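Putative NADH-depentdent flavin oxidoreductase (Cupriavidus metallidurans, PDB 5OCS) probably acts as an FMN-dependent NADPH dehydrogenase of the Old Yellow Enzyme family, an ene-reductase built on a TIM barrel. Local coordinates at residues E176-H181 / W229-A234; G117-P122 / A140-P145. All blocks are in the same frame, centred on the assembly; numbering follows the deposited sequence.

Contact 2 closes before contact 1 opens, so the two follow each other along the chain, their centres about 23 Å apart and their nearest atoms about 10 Å apart, without touching. Contact 1 (176-181 with 229-234) joins two neighbouring strands of the closed eight-stranded parallel barrel, 175-179 and 228-233, about 7 Å from the centre of the chain. Contact 2 (117-122 with 140-145) lies about 25 Å from that centre, within the long excursion between barrel strands 96-102 and 175-179, where loops flank the short strand 131-132. One contact thus belongs to the barrel wall at the flavin site, the other to a surface elaboration of the same fold.

Contact 1 (E176-H181 / W229-A234); sequences EVHGAH and WMRVSA. With CIT (citric acid), chain J.
The carboxylate of Glu176 bridges two side chains of strand 228-233, giving OE1 to the indole of Trp229 and OE2 to the guanidinium of Arg231. Trp229 NE1 donates to Glu176 OE1 over 2.8 Å, onto the anti lone pair, with the oxygen tilted 19° out of the ring plane. On the other branch Arg231 NH1 donates to the syn lone pair of Glu176 OE2 at 2.9 Å, a salt bridge in which the oxygen lies close to the guanidinium plane; that plane is perpendicular to the carboxylate. Glu176 CG is anti to the backbone N (chi1 174°) and the chain runs on extended, while CA and CB lie over one face of the indole; CA is 4.0 Å from the centroid of its five-membered ring, a CH-pi contact. At the guanidinium edge Arg231 NH2 donates a hydrogen bond to O7 of a citrate, probably from the crystallisation liquor, at 2.9 Å, and His181 ND1 donates to citrate O5.

Behind these groups the backbones pair in parallel: Val177 N donates to Trp229 O and Arg231 N to Val177 O, the latter at 2.9 Å. Further along, a water bridges Gly179 O and Ser233 N. In the second shell, His263 and Gln100 also bond Glu176, on OE1 and OE2 respectively, and Ser265 pairs with Arg231 NE. Arg231 and Gln100 bind FMN in this protein, although this chain carries none there; the arrangement is that of adjacent parallel strands in a TIM barrel, lining the flavin site of an Old Yellow Enzyme.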
# COMPACT_ATOMS: atom_id res chain seq x y z
N GLU D 176 -6.56 22.55 -1.43
CA GLU D 176 -7.86 22.53 -2.10
C GLU D 176 -8.92 22.94 -1.10
O GLU D 176 -9.11 22.28 -0.06
CB GLU D 176 -8.15 21.14 -2.65
CG GLU D 176 -9.56 21.01 -3.23
CD GLU D 176 -9.76 19.75 -4.04
OE1 GLU D 176 -9.05 19.57 -5.06
OE2 GLU D 176 -10.65 18.96 -3.66
N VAL D 177 -9.59 24.05 -1.37
CA VAL D 177 -10.63 24.51 -0.44
C VAL D 177 -11.89 23.82 -0.93
O VAL D 177 -12.25 23.87 -2.12
CB VAL D 177 -10.82 26.05 -0.50
CG1 VAL D 177 -12.00 26.48 0.32
CG2 VAL D 177 -9.55 26.75 -0.03
N HIS D 178 -12.56 23.16 -0.02
CA HIS D 178 -13.70 22.31 -0.37
C HIS D 178 -14.97 23.15 -0.48
O HIS D 178 -15.55 23.50 0.52
CB HIS D 178 -13.87 21.21 0.67
CG HIS D 178 -14.67 20.03 0.19
ND1 HIS D 178 -15.46 20.06 -0.95
CD2 HIS D 178 -14.80 18.78 0.69
CE1 HIS D 178 -16.04 18.88 -1.11
NE2 HIS D 178 -15.64 18.09 -0.13
N GLY D 179 -15.38 23.41 -1.71
CA GLY D 179 -16.65 24.11 -2.02
C GLY D 179 -17.74 23.24 -2.61
O GLY D 179 -18.68 23.76 -3.20
N ALA D 180 -17.67 21.92 -2.45
CA ALA D 180 -18.57 21.00 -3.12
C ALA D 180 -19.21 20.01 -2.13
O ALA D 180 -19.17 20.21 -0.93
CB ALA D 180 -17.82 20.29 -4.23
N HIS D 181 -19.84 18.97 -2.68
CA HIS D 181 -20.44 17.84 -1.93
C HIS D 181 -21.46 18.27 -0.87
O HIS D 181 -21.67 17.60 0.14
CB HIS D 181 -19.37 16.90 -1.33
CG HIS D 181 -19.87 15.49 -1.14
ND1 HIS D 181 -20.02 14.61 -2.19
CD2 HIS D 181 -20.32 14.84 -0.04
CE1 HIS D 181 -20.51 13.47 -1.74
NE2 HIS D 181 -20.70 13.58 -0.44
N TRP D 229 -6.45 26.33 -4.51
CA TRP D 229 -7.56 26.24 -5.46
C TRP D 229 -8.83 25.82 -4.74
O TRP D 229 -8.84 25.68 -3.52
CB TRP D 229 -7.19 25.32 -6.63
CG TRP D 229 -7.08 23.86 -6.30
CD1 TRP D 229 -8.06 22.91 -6.37
CD2 TRP D 229 -5.91 23.17 -5.86
NE1 TRP D 229 -7.56 21.69 -6.00
CE2 TRP D 229 -6.24 21.83 -5.69
CE3 TRP D 229 -4.61 23.57 -5.57
CZ2 TRP D 229 -5.32 20.88 -5.25
CZ3 TRP D 229 -3.70 22.63 -5.17
CH2 TRP D 229 -4.05 21.32 -4.98
N MET D 230 -9.92 25.70 -5.49
CA MET D 230 -11.19 25.27 -4.92
C MET D 230 -11.77 24.10 -5.67
O MET D 230 -11.66 24.00 -6.90
CB MET D 230 -12.22 26.42 -4.92
CG MET D 230 -13.48 26.15 -4.10
SD MET D 230 -14.60 27.58 -4.03
CE MET D 230 -13.67 28.63 -2.97
N ARG D 231 -12.48 23.27 -4.91
CA ARG D 231 -13.27 22.17 -5.42
C ARG D 231 -14.69 22.67 -5.57
O ARG D 231 -15.23 23.19 -4.61
CB ARG D 231 -13.24 21.01 -4.41
CG ARG D 231 -14.05 19.79 -4.79
CD ARG D 231 -13.50 19.07 -6.02
NE ARG D 231 -13.97 17.68 -6.05
CZ ARG D 231 -13.42 16.65 -5.40
NH1 ARG D 231 -12.29 16.79 -4.73
NH2 ARG D 231 -14.00 15.46 -5.48
N VAL D 232 -15.28 22.50 -6.77
CA VAL D 232 -16.61 23.03 -7.05
C VAL D 232 -17.47 21.95 -7.66
O VAL D 232 -17.00 21.19 -8.50
CB VAL D 232 -16.55 24.22 -8.04
CG1 VAL D 232 -17.95 24.78 -8.31
CG2 VAL D 232 -15.63 25.34 -7.50
N SER D 233 -18.74 21.87 -7.24
CA SER D 233 -19.68 20.98 -7.90
C SER D 233 -20.15 21.57 -9.21
O SER D 233 -20.59 22.70 -9.19
CB SER D 233 -20.90 20.76 -7.02
OG SER D 233 -21.81 19.93 -7.72
N ALA D 234 -20.08 20.85 -10.32
CA ALA D 234 -20.48 21.43 -11.61
C ALA D 234 -21.89 21.98 -11.57
O ALA D 234 -22.16 23.05 -12.14
CB ALA D 234 -20.37 20.40 -12.71
C1 CIT J . -17.06 12.99 -3.33
O1 CIT J . -17.56 12.17 -2.49
O2 CIT J . -16.63 14.13 -3.03
C2 CIT J . -17.02 12.51 -4.77
C3 CIT J . -17.52 13.49 -5.87
O7 CIT J . -16.39 14.14 -6.49
C4 CIT J . -18.21 12.64 -6.94
C5 CIT J . -18.61 13.41 -8.19
O3 CIT J . -19.62 13.03 -8.81
O4 CIT J . -17.91 14.37 -8.57
C6 CIT J . -18.51 14.55 -5.38
O5 CIT J . -19.53 14.18 -4.77
O6 CIT J . -18.30 15.77 -5.59
O HOH W 1 -19.94 23.87 -5.58

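Contact 2 (G117-P122 / A140-P145); sequences GGQIRP and AGEVPP
The flat carboxamide of Gln119 meets the backbone of Val143 through both its oxygen and its nitrogen, while the guanidinium of Arg121 has Val143 CG2 over one face. At the amide's edge, Val143 N donates to Gln119 OE1 over 2.8 Å, in the plane of the side-chain carbonyl and on a lone pair. Gln119 NE2 returns a bond to Val143 O at 3.0 Å, with an N-H...O angle of 164°; that acceptor lies only 11° out of the amide plane, and the donor again sits on a lone pair. Two bonds to one residue thus fix the rotation of the carboxamide. Gln119 CG is anti to the backbone N (chi1 -164°), and the chain continues extended toward segment 140-145, crossing the Val143 side chain at about a right angle. Glu142 CB adds a contact with Gln119 OE1 at 3.6 Å.

The two Val143 methyls divide between Arg121 and Pro122. CG2 approaches Arg121 NH1 to 3.2 Å, whereas CG1 meets the proline ring tip to tip, 3.9 Å from Pro122 CD. The polar end of Arg121 is engaged by its own loop, NH2 forming a salt bridge with Asp123, although a crystal neighbour also touches this exposed residue and may influence its pose. Glu142 OE1 likewise turns back to Ala139 N.

Neither segment contains a regular helix or strand, and even the nearer CA pair, Arg121 CA and Val143 CA, is 6.6 Å apart. The Gln119 carboxamide satisfies both the N-H and the C=O of Val143, as a neighbouring antiparallel strand could. Across the contact, this surface junction rests on paired neutral hydrogen bonds, a small apolar contact and a methyl set over a guanidinium face rather than on opposite charges.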
# COMPACT_ATOMS: atom_id res chain seq x y z
N GLY D 117 -24.14 6.33 7.99
CA GLY D 117 -24.08 7.69 7.51
C GLY D 117 -25.09 8.67 8.07
O GLY D 117 -25.17 9.81 7.59
N GLY D 118 -25.84 8.25 9.10
CA GLY D 118 -26.92 9.09 9.67
C GLY D 118 -26.43 10.23 10.52
O GLY D 118 -25.28 10.26 10.95
N GLN D 119 -27.30 11.22 10.74
CA GLN D 119 -27.02 12.28 11.66
C GLN D 119 -26.94 11.77 13.08
O GLN D 119 -27.77 10.95 13.50
CB GLN D 119 -28.09 13.37 11.59
CG GLN D 119 -27.67 14.68 12.22
CD GLN D 119 -28.79 15.71 12.29
OE1 GLN D 119 -29.88 15.45 12.85
NE2 GLN D 119 -28.52 16.89 11.77
N ILE D 120 -25.94 12.25 13.82
CA ILE D 120 -25.83 12.09 15.25
C ILE D 120 -26.36 13.39 15.85
O ILE D 120 -25.83 14.48 15.59
CB ILE D 120 -24.39 11.82 15.71
CG1 ILE D 120 -23.72 10.72 14.86
CG2 ILE D 120 -24.39 11.43 17.20
CD1 ILE D 120 -22.23 10.52 15.12
N ARG D 121 -27.41 13.30 16.67
CA ARG D 121 -28.02 14.52 17.22
C ARG D 121 -27.05 15.21 18.19
O ARG D 121 -26.24 14.53 18.83
CB ARG D 121 -29.33 14.19 17.98
CG ARG D 121 -30.44 13.52 17.18
CD ARG D 121 -31.64 13.21 18.09
NE ARG D 121 -31.85 14.31 19.04
CZ ARG D 121 -32.65 15.37 18.87
NH1 ARG D 121 -33.46 15.49 17.81
NH2 ARG D 121 -32.70 16.30 19.82
N PRO D 122 -27.16 16.54 18.36
CA PRO D 122 -26.29 17.23 19.33
C PRO D 122 -26.30 16.63 20.75
O PRO D 122 -25.26 16.65 21.42
CB PRO D 122 -26.82 18.66 19.33
CG PRO D 122 -27.49 18.82 18.02
CD PRO D 122 -28.08 17.48 17.70
N ALA D 140 -35.49 16.27 5.67
CA ALA D 140 -36.58 16.44 6.64
C ALA D 140 -36.41 15.51 7.83
O ALA D 140 -36.03 14.35 7.67
CB ALA D 140 -37.92 16.18 5.97
N GLY D 141 -36.67 16.06 9.02
CA GLY D 141 -36.64 15.33 10.27
C GLY D 141 -35.29 15.30 10.96
O GLY D 141 -35.20 14.84 12.10
N GLU D 142 -34.24 15.76 10.29
CA GLU D 142 -32.94 15.95 10.93
C GLU D 142 -32.98 17.16 11.83
O GLU D 142 -33.76 18.10 11.62
CB GLU D 142 -31.86 16.18 9.88
CG GLU D 142 -31.66 14.97 9.01
CD GLU D 142 -30.49 15.09 8.07
OE1 GLU D 142 -30.17 16.21 7.59
OE2 GLU D 142 -29.96 14.03 7.75
N VAL D 143 -32.05 17.20 12.77
CA VAL D 143 -31.90 18.38 13.61
C VAL D 143 -31.29 19.51 12.77
O VAL D 143 -30.22 19.33 12.21
CB VAL D 143 -30.97 18.10 14.80
CG1 VAL D 143 -30.70 19.39 15.56
CG2 VAL D 143 -31.59 17.01 15.69
N PRO D 144 -31.98 20.65 12.68
CA PRO D 144 -31.46 21.68 11.83
C PRO D 144 -30.14 22.28 12.33
O PRO D 144 -29.91 22.34 13.55
CB PRO D 144 -32.56 22.75 11.81
CG PRO D 144 -33.79 22.09 12.31
CD PRO D 144 -33.33 20.98 13.21
N PRO D 145 -29.34 22.81 11.40
CA PRO D 145 -28.18 23.55 11.82
C PRO D 145 -28.58 24.91 12.38
O PRO D 145 -29.69 25.40 12.11
CB PRO D 145 -27.41 23.73 10.52
CG PRO D 145 -28.48 23.84 9.49
CD PRO D 145 -29.54 22.89 9.95